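Local coordinates for putative extracellular solute-binding protein (Bordetella bronchiseptica, PDB 4P56), which binds mandelate and probably delivers such small aromatic acids to a TRAP-type membrane transporter as its periplasmic solute receptor, at residues K190-G202 against F209-I223. Numbering follows the deposited sequence.
Sequences KPAPESYELLSTG and FPAESLVSFKLDSII. With RMN ((R)-mandelic acid), chain D.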
loop_
_atom_site.group_PDB
_atom_site.type_symbol
_atom_site.label_atom_id
_atom_site.label_comp_id
_atom_site.label_asym_id
_atom_site.label_seq_id
_atom_site.Cartn_x
_atom_site.Cartn_y
_atom_site.Cartn_z
ATOM N N LYS A 190 -13.366 0.969 2.813
ATOM C CA LYS A 190 -13.174 1.932 3.891
ATOM C C LYS A 190 -11.693 1.917 4.294
ATOM O O LYS A 190 -10.998 0.908 4.123
ATOM C CB LYS A 190 -14.047 1.595 5.106
ATOM C CG LYS A 190 -15.549 1.605 4.846
ATOM C CD LYS A 190 -16.058 3.016 4.619
ATOM C CE LYS A 190 -17.571 3.095 4.661
ATOM N NZ LYS A 190 -18.026 4.351 4.011
ATOM N N PRO A 191 -11.199 3.037 4.844
ATOM C CA PRO A 191 -9.790 3.099 5.224
ATOM C C PRO A 191 -9.453 2.073 6.297
ATOM O O PRO A 191 -10.328 1.692 7.065
ATOM C CB PRO A 191 -9.636 4.515 5.785
ATOM C CG PRO A 191 -10.752 5.278 5.222
ATOM C CD PRO A 191 -11.880 4.333 4.999
ATOM N N ALA A 192 -8.188 1.674 6.347
ATOM C CA ALA A 192 -7.713 0.631 7.261
ATOM C C ALA A 192 -8.170 0.774 8.722
ATOM O O ALA A 192 -8.615 -0.204 9.312
ATOM C CB ALA A 192 -6.220 0.557 7.201
ATOM N N PRO A 193 -8.073 1.968 9.303
ATOM C CA PRO A 193 -8.460 2.046 10.722
ATOM C C PRO A 193 -9.917 1.682 11.008
ATOM O O PRO A 193 -10.254 1.500 12.178
ATOM C CB PRO A 193 -8.237 3.518 11.069
ATOM C CG PRO A 193 -7.240 4.002 10.063
ATOM C CD PRO A 193 -7.586 3.254 8.801
ATOM N N GLU A 194 -10.770 1.598 9.989
ATOM C CA GLU A 194 -12.145 1.205 10.235
ATOM C C GLU A 194 -12.324 -0.313 10.382
ATOM O O GLU A 194 -13.425 -0.779 10.689
ATOM C CB GLU A 194 -13.091 1.738 9.153
ATOM C CG GLU A 194 -13.195 3.253 9.124
ATOM C CD GLU A 194 -14.374 3.765 8.320
ATOM O OE1 GLU A 194 -15.464 3.157 8.373
ATOM O OE2 GLU A 194 -14.203 4.795 7.633
ATOM N N SER A 195 -11.260 -1.080 10.153
ATOM C CA SER A 195 -11.386 -2.530 10.044
ATOM C C SER A 195 -11.826 -3.176 11.377
ATOM O O SER A 195 -12.657 -4.080 11.400
ATOM C CB SER A 195 -10.069 -3.139 9.498
ATOM O OG SER A 195 -8.980 -2.960 10.407
ATOM N N TYR A 196 -11.312 -2.682 12.493
ATOM C CA TYR A 196 -11.654 -3.267 13.781
ATOM C C TYR A 196 -13.139 -3.077 14.081
ATOM O O TYR A 196 -13.847 -4.029 14.454
ATOM C CB TYR A 196 -10.788 -2.676 14.913
ATOM C CG TYR A 196 -11.158 -3.316 16.224
ATOM C CD1 TYR A 196 -10.546 -4.491 16.637
ATOM C CD2 TYR A 196 -12.183 -2.791 17.014
ATOM C CE1 TYR A 196 -10.914 -5.113 17.833
ATOM C CE2 TYR A 196 -12.558 -3.409 18.191
ATOM C CZ TYR A 196 -11.921 -4.566 18.592
ATOM O OH TYR A 196 -12.294 -5.173 19.764
ATOM N N GLU A 197 -13.638 -1.861 13.908
ATOM C CA GLU A 197 -15.055 -1.626 14.166
ATOM C C GLU A 197 -15.958 -2.502 13.272
ATOM O O GLU A 197 -16.949 -3.095 13.724
ATOM C CB GLU A 197 -15.394 -0.142 13.964
ATOM C CG GLU A 197 -16.864 0.172 14.061
ATOM C CD GLU A 197 -17.371 0.105 15.482
ATOM O OE1 GLU A 197 -16.581 -0.260 16.374
ATOM O OE2 GLU A 197 -18.558 0.417 15.711
ATOM N N LEU A 198 -15.638 -2.567 11.991
ATOM C CA LEU A 198 -16.489 -3.277 11.045
ATOM C C LEU A 198 -16.477 -4.781 11.306
ATOM O O LEU A 198 -17.468 -5.470 11.075
ATOM C CB LEU A 198 -16.028 -3.015 9.615
ATOM C CG LEU A 198 -16.332 -1.627 9.057
ATOM C CD1 LEU A 198 -15.519 -1.413 7.800
ATOM C CD2 LEU A 198 -17.821 -1.455 8.778
ATOM N N LEU A 199 -15.333 -5.296 11.742
ATOM C CA LEU A 199 -15.209 -6.724 12.002
ATOM C C LEU A 199 -15.751 -7.088 13.370
ATOM O O LEU A 199 -16.463 -8.093 13.521
ATOM C CB LEU A 199 -13.740 -7.167 11.905
ATOM C CG LEU A 199 -13.232 -7.260 10.462
ATOM C CD1 LEU A 199 -11.726 -7.339 10.447
ATOM C CD2 LEU A 199 -13.844 -8.443 9.727
ATOM N N SER A 200 -15.393 -6.294 14.377
ATOM C CA SER A 200 -15.839 -6.587 15.745
ATOM C C SER A 200 -17.362 -6.583 15.853
ATOM O O SER A 200 -17.924 -7.370 16.622
ATOM C CB SER A 200 -15.243 -5.611 16.748
ATOM O OG SER A 200 -15.702 -4.286 16.527
ATOM N N THR A 201 -18.025 -5.713 15.082
ATOM C CA THR A 201 -19.485 -5.574 15.155
ATOM C C THR A 201 -20.215 -6.555 14.249
ATOM O O THR A 201 -21.450 -6.704 14.342
ATOM C CB THR A 201 -19.955 -4.156 14.789
ATOM O OG1 THR A 201 -19.570 -3.849 13.439
ATOM C CG2 THR A 201 -19.364 -3.126 15.741
ATOM N N GLY A 202 -19.457 -7.243 13.399
ATOM C CA GLY A 202 -20.011 -8.200 12.467
ATOM C C GLY A 202 -20.620 -7.619 11.200
ATOM O O GLY A 202 -21.349 -8.323 10.516
ATOM N N PHE A 209 -6.036 -7.739 3.946
ATOM C CA PHE A 209 -4.918 -7.021 4.567
ATOM C C PHE A 209 -3.637 -7.825 4.335
ATOM O O PHE A 209 -3.704 -9.036 4.079
ATOM C CB PHE A 209 -5.123 -6.969 6.076
ATOM C CG PHE A 209 -5.621 -5.646 6.614
ATOM C CD1 PHE A 209 -5.416 -4.456 5.942
ATOM C CD2 PHE A 209 -6.234 -5.609 7.843
ATOM C CE1 PHE A 209 -5.847 -3.256 6.482
ATOM C CE2 PHE A 209 -6.679 -4.400 8.388
ATOM C CZ PHE A 209 -6.475 -3.231 7.697
ATOM N N PRO A 210 -2.468 -7.169 4.448
ATOM C CA PRO A 210 -1.225 -7.929 4.544
ATOM C C PRO A 210 -1.103 -8.513 5.953
ATOM O O PRO A 210 -1.901 -8.179 6.826
ATOM C CB PRO A 210 -0.153 -6.877 4.305
ATOM C CG PRO A 210 -0.739 -5.641 4.933
ATOM C CD PRO A 210 -2.239 -5.729 4.674
ATOM N N ALA A 211 -0.157 -9.415 6.153
ATOM C CA ALA A 211 -0.055 -10.126 7.413
ATOM C C ALA A 211 0.029 -9.212 8.646
ATOM O O ALA A 211 -0.601 -9.472 9.642
ATOM C CB ALA A 211 1.125 -11.035 7.378
ATOM N N GLU A 212 0.841 -8.161 8.580
ATOM C CA GLU A 212 1.139 -7.355 9.762
ATOM C C GLU A 212 -0.123 -6.729 10.355
ATOM O O GLU A 212 -0.236 -6.542 11.570
ATOM C CB GLU A 212 2.181 -6.260 9.436
ATOM C CG GLU A 212 1.674 -5.082 8.572
ATOM C CD GLU A 212 0.869 -4.046 9.401
ATOM O OE1 GLU A 212 -0.024 -3.393 8.828
ATOM O OE2 GLU A 212 1.106 -3.939 10.614
ATOM N N SER A 213 -1.074 -6.444 9.477
ATOM C CA SER A 213 -2.263 -5.711 9.820
ATOM C C SER A 213 -3.170 -6.523 10.732
ATOM O O SER A 213 -3.851 -5.949 11.571
ATOM C CB SER A 213 -3.015 -5.338 8.540
ATOM O OG SER A 213 -2.158 -4.624 7.649
ATOM N N LEU A 214 -3.146 -7.845 10.588
ATOM C CA LEU A 214 -3.865 -8.719 11.513
ATOM C C LEU A 214 -3.546 -8.335 12.955
ATOM O O LEU A 214 -4.411 -8.361 13.841
ATOM C CB LEU A 214 -3.466 -10.180 11.257
ATOM C CG LEU A 214 -4.043 -11.222 12.205
ATOM C CD1 LEU A 214 -5.499 -11.465 11.875
ATOM C CD2 LEU A 214 -3.250 -12.533 12.134
ATOM N N VAL A 215 -2.280 -8.006 13.197
ATOM C CA VAL A 215 -1.823 -7.758 14.552
ATOM C C VAL A 215 -1.910 -6.276 14.891
ATOM O O VAL A 215 -2.364 -5.915 15.985
ATOM C CB VAL A 215 -0.383 -8.269 14.759
ATOM C CG1 VAL A 215 0.109 -7.973 16.160
ATOM C CG2 VAL A 215 -0.328 -9.735 14.504
ATOM N N SER A 216 -1.489 -5.406 13.973
ATOM C CA SER A 216 -1.390 -3.991 14.341
ATOM C C SER A 216 -2.779 -3.380 14.498
ATOM O O SER A 216 -2.962 -2.466 15.271
ATOM C CB SER A 216 -0.526 -3.203 13.343
ATOM O OG SER A 216 -1.063 -3.289 12.049
ATOM N N PHE A 217 -3.763 -3.909 13.781
ATOM C CA PHE A 217 -5.136 -3.429 13.906
ATOM C C PHE A 217 -5.948 -4.239 14.946
ATOM O O PHE A 217 -7.155 -4.039 15.115
ATOM C CB PHE A 217 -5.794 -3.406 12.532
ATOM C CG PHE A 217 -5.279 -2.297 11.644
ATOM C CD1 PHE A 217 -5.847 -1.030 11.690
ATOM C CD2 PHE A 217 -4.220 -2.510 10.794
ATOM C CE1 PHE A 217 -5.373 -0.007 10.873
ATOM C CE2 PHE A 217 -3.727 -1.482 9.981
ATOM C CZ PHE A 217 -4.307 -0.238 10.025
ATOM N N LYS A 218 -5.255 -5.134 15.645
ATOM C CA LYS A 218 -5.809 -5.883 16.769
ATOM C C LYS A 218 -6.972 -6.756 16.355
ATOM O O LYS A 218 -7.992 -6.829 17.050
ATOM C CB LYS A 218 -6.245 -4.935 17.895
ATOM C CG LYS A 218 -5.104 -4.129 18.499
ATOM C CD LYS A 218 -5.645 -3.035 19.412
ATOM C CE LYS A 218 -4.808 -1.760 19.349
ATOM N NZ LYS A 218 -3.579 -1.821 20.198
ATOM N N LEU A 219 -6.821 -7.438 15.228
ATOM C CA LEU A 219 -7.884 -8.271 14.688
ATOM C C LEU A 219 -7.731 -9.752 15.027
ATOM O O LEU A 219 -8.586 -10.559 14.669
ATOM C CB LEU A 219 -7.911 -8.134 13.164
ATOM C CG LEU A 219 -7.993 -6.713 12.607
ATOM C CD1 LEU A 219 -8.011 -6.720 11.088
ATOM C CD2 LEU A 219 -9.215 -6.024 13.126
ATOM N N ASP A 220 -6.668 -10.128 15.732
ATOM C CA ASP A 220 -6.356 -11.547 15.850
ATOM C C ASP A 220 -7.164 -12.287 16.921
ATOM O O ASP A 220 -6.977 -13.487 17.117
ATOM C CB ASP A 220 -4.853 -11.769 16.052
ATOM C CG ASP A 220 -4.263 -10.912 17.146
ATOM O OD1 ASP A 220 -4.621 -9.711 17.266
ATOM O OD2 ASP A 220 -3.412 -11.451 17.879
ATOM N N SER A 221 -8.058 -11.582 17.603
ATOM C CA SER A 221 -8.997 -12.240 18.505
ATOM C C SER A 221 -10.381 -12.356 17.880
ATOM O O SER A 221 -11.295 -12.896 18.493
ATOM C CB SER A 221 -9.073 -11.513 19.842
ATOM O OG SER A 221 -7.897 -11.752 20.600
ATOM N N ILE A 222 -10.516 -11.862 16.653
ATOM C CA ILE A 222 -11.754 -11.946 15.880
ATOM C C ILE A 222 -11.586 -12.863 14.659
ATOM O O ILE A 222 -12.410 -13.740 14.387
ATOM C CB ILE A 222 -12.138 -10.566 15.334
ATOM C CG1 ILE A 222 -12.471 -9.594 16.477
ATOM C CG2 ILE A 222 -13.301 -10.694 14.381
ATOM C CD1 ILE A 222 -12.533 -8.137 16.013
ATOM N N ILE A 223 -10.538 -12.603 13.897
ATOM C CA ILE A 223 -10.237 -13.370 12.694
ATOM C C ILE A 223 -9.820 -14.798 13.080
ATOM O O ILE A 223 -8.917 -14.980 13.887
ATOM C CB ILE A 223 -9.101 -12.705 11.895
ATOM C CG1 ILE A 223 -9.527 -11.332 11.360
ATOM C CG2 ILE A 223 -8.619 -13.593 10.749
ATOM C CD1 ILE A 223 -10.693 -11.345 10.374
HETATM C C1 RMN D . -3.576 -0.379 4.141
HETATM C C2 RMN D . -3.253 0.778 4.835
HETATM C C3 RMN D . -2.510 0.717 6.000
HETATM C C4 RMN D . -2.112 -0.507 6.511
HETATM C C5 RMN D . -2.443 -1.672 5.825
HETATM C C6 RMN D . -3.168 -1.598 4.647
HETATM C C7 RMN D . -4.401 -0.309 2.884
HETATM C C10 RMN D . -5.787 -0.789 3.194
HETATM O O8 RMN D . -3.934 -1.136 1.889
HETATM O O11 RMN D . -6.114 -2.021 3.095
HETATM O O12 RMN D . -6.642 0.044 3.622
#
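A192 O is gripped twice from S195, by its backbone N and by its hydroxyl, and the same carbonyl lies 3.6 Å from CE1 of the F217 ring. The OG–O bond comes in almost in line with the carbonyl, at a C=O...OG angle of 163°. With chi1 at 65°, S195 OG is tucked between its own backbone N and carbonyl carbon, which turns it back onto A192 O. The same OG lies at the edge of F209, 3.4 Å from CE2 and near the ring plane. A192 CB reaches that edge too, close to CZ, and also sits 3.5 Å from F217 CZ. F209 CZ in turn lies over one face of F217, offset toward the rim, while S213 CB covers a face of F209. A192, F209, S213 and F217 line the mandelate pocket of a TRAP solute-binding protein: the ligand carbon C4 is 3.9 Å from F217 CE2, F209 CE1 approaches the ligand's O11 and C6, and R170, which also hydrogen-bonds the mandelate, makes a cation-pi contact with F209. Strand 206-210 runs into helix 211-216, which closes in a Schellman motif with K218 at positive phi; the chain turning out of it packs against helix 195-200. L219 and L199 cross at about a right angle there, CD1 to CD1 at 3.8 Å, both touching V207 of the strand. I223 CD1 also touches L199 CD1. Farther out, Y196 has CG anti to its backbone N (chi1 -179°), which carries the ring toward 209-223, where K218 O lies at its edge, 3.5 Å from CE1. I222 crosses Y196 at about a right angle, its CD1 touching CE1 of the ring and S200 CA at 3.7 Å.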